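Local coordinates for benzoylformate Decarboxylase (Polynucleobacter necessarius, PDB 4K9Q) that catalyses the thiamine diphosphate- and magnesium-dependent decarboxylation of benzoylformate to benzaldehyde and carbon dioxide, at the interface of chains A and B. Coordinates in Å, arbitrary orientation; residue numbers count along the deposited sequence, not the author numbering. Chains: chain A/B, Benzoylformate Decarboxylase.

The interface of chains A and B. Residues chain A 186, 302, 310-313; chain B 148, 176-177, 180.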
loop_
_atom_site.group_PDB
_atom_site.type_symbol
_atom_site.label_atom_id
_atom_site.label_comp_id
_atom_site.label_asym_id
_atom_site.label_seq_id
_atom_site.Cartn_x
_atom_site.Cartn_y
_atom_site.Cartn_z
ATOM N N LYS A 186 -23.982 -18.675 19.443
ATOM C CA LYS A 186 -23.146 -17.875 20.326
ATOM C C LYS A 186 -23.999 -17.103 21.329
ATOM O O LYS A 186 -23.603 -16.928 22.485
ATOM C CB LYS A 186 -22.246 -16.944 19.502
ATOM C CG LYS A 186 -21.077 -17.660 18.845
ATOM C CD LYS A 186 -20.025 -17.984 19.889
ATOM C CE LYS A 186 -18.881 -18.804 19.332
ATOM N NZ LYS A 186 -17.926 -19.144 20.424
ATOM N N THR A 302 -13.130 -7.301 17.679
ATOM C CA THR A 302 -13.066 -8.607 18.315
ATOM C C THR A 302 -11.757 -9.334 17.952
ATOM O O THR A 302 -11.222 -10.093 18.762
ATOM C CB THR A 302 -14.295 -9.458 17.964
ATOM O OG1 THR A 302 -14.522 -9.395 16.551
ATOM C CG2 THR A 302 -15.539 -8.933 18.709
ATOM N N SER A 310 -15.612 -13.754 22.230
ATOM C CA SER A 310 -16.333 -12.705 21.525
ATOM C C SER A 310 -17.298 -13.237 20.477
ATOM O O SER A 310 -17.205 -14.387 20.041
ATOM C CB SER A 310 -15.337 -11.764 20.840
ATOM O OG SER A 310 -14.570 -12.475 19.876
ATOM N N LEU A 311 -18.236 -12.381 20.088
ATOM C CA LEU A 311 -19.017 -12.597 18.874
ATOM C C LEU A 311 -19.216 -11.263 18.159
ATOM O O LEU A 311 -19.170 -10.195 18.788
ATOM C CB LEU A 311 -20.365 -13.269 19.186
ATOM C CG LEU A 311 -21.404 -12.530 20.034
ATOM C CD1 LEU A 311 -22.197 -11.538 19.192
ATOM C CD2 LEU A 311 -22.355 -13.519 20.684
ATOM N N VAL A 312 -19.414 -11.320 16.842
ATOM C CA VAL A 312 -19.678 -10.109 16.067
ATOM C C VAL A 312 -21.179 -9.947 15.867
ATOM O O VAL A 312 -21.860 -10.872 15.399
ATOM C CB VAL A 312 -18.963 -10.129 14.696
ATOM C CG1 VAL A 312 -19.062 -8.759 14.017
ATOM C CG2 VAL A 312 -17.510 -10.538 14.855
ATOM N N SER A 313 -21.695 -8.776 16.225
ATOM C CA SER A 313 -23.117 -8.491 16.095
ATOM C C SER A 313 -23.407 -7.014 16.287
ATOM O O SER A 313 -22.750 -6.338 17.084
ATOM C CB SER A 313 -23.915 -9.273 17.144
ATOM O OG SER A 313 -25.295 -8.995 17.041
ATOM N N GLN B 148 -13.262 -15.234 11.587
ATOM C CA GLN B 148 -14.500 -14.483 11.566
ATOM C C GLN B 148 -14.988 -14.303 10.136
ATOM O O GLN B 148 -14.194 -14.154 9.205
ATOM C CB GLN B 148 -14.314 -13.135 12.267
ATOM C CG GLN B 148 -13.988 -13.313 13.742
ATOM C CD GLN B 148 -13.752 -12.006 14.461
ATOM O OE1 GLN B 148 -14.172 -11.838 15.605
ATOM N NE2 GLN B 148 -13.068 -11.069 13.799
ATOM N N VAL B 176 -13.748 -16.771 19.130
ATOM C CA VAL B 176 -14.511 -15.834 18.305
ATOM C C VAL B 176 -15.698 -16.527 17.635
ATOM O O VAL B 176 -15.769 -17.759 17.584
ATOM C CB VAL B 176 -13.631 -15.217 17.183
ATOM C CG1 VAL B 176 -12.494 -14.387 17.795
ATOM C CG2 VAL B 176 -13.072 -16.319 16.239
ATOM N N SER B 177 -16.621 -15.731 17.102
ATOM C CA SER B 177 -17.707 -16.265 16.288
ATOM C C SER B 177 -17.216 -16.446 14.861
ATOM O O SER B 177 -16.319 -15.733 14.406
ATOM C CB SER B 177 -18.944 -15.357 16.312
ATOM O OG SER B 177 -18.664 -14.058 15.800
ATOM N N GLN B 180 -22.139 -14.670 11.072
ATOM C CA GLN B 180 -23.105 -13.644 11.453
ATOM C C GLN B 180 -24.425 -13.866 10.732
ATOM O O GLN B 180 -24.452 -14.357 9.597
ATOM C CB GLN B 180 -22.589 -12.242 11.139
ATOM C CG GLN B 180 -21.507 -11.783 12.079
ATOM C CD GLN B 180 -21.229 -10.312 11.930
ATOM O OE1 GLN B 180 -20.312 -9.925 11.218
ATOM N NE2 GLN B 180 -22.020 -9.480 12.609
HETATM O O HOH W 1 -15.905 -12.842 17.439
HETATM O O HOH W 2 -16.008 -20.450 18.818
#
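The flat side-chain amides of B:Gln180 and B:Gln148 each turn one face to A:Val312, a different methyl branch for each. A:Val312 CG1 sits over the face of the B:Gln180 amide, 3.4 Å from CD. A chi3 of -96° swings this amide plane across its own chain and presents the face to the valine. The backbone O of A:Val312 lies above the same face, 3.1 Å from the amide NE2 of B:Gln180, but the amide hydrogens are not aimed at this oxygen, so the contact is a close approach and not a hydrogen bond. The other branch, A:Val312 CG2, stands over a face of the B:Gln148 amide, 4.1 Å from CD. The edge of that amide is polar: A:Thr302 OG1 donates to B:Gln148 OE1 at 2.6 Å, approaching at 120° to the C=O and tilted modestly from its plane. Water 1 meets the same OE1 at 2.7 Å, beside the CG edge, whereas the threonine comes from the NE2 side; together they fix the amide's rotation. An alanine in place of B:Gln148 would probably leave the A:Thr302 hydroxyl without its acceptor, take a partner from water 1 and uncover A:Val312 CG2. Water 1 also bridges A:Ser310 OG to the backbone N of B:Ser177, 3.0 Å from that nitrogen. The hydroxyl of B:Ser177 meets the backbone of strand 309-312 at its last residue: OG accepts the N-H of A:Val312 at 3.0 Å in a fairly straight bond (159° at H), while its CB packs on A:Leu311. Farther along, A:Lys186 from helix 184-196 runs its CE past the carbonyl of B:Val176 and reaches that O through water 2, 2.8 Å from NZ. This mixed patch of valine, amides and bridging waters joins a strand within the central-domain family region of one subunit to loops of its two-fold mate. Repeated with the chains exchanged, it probably helps hold the subunits together in the tetramer typical of such thiamine diphosphate enzymes.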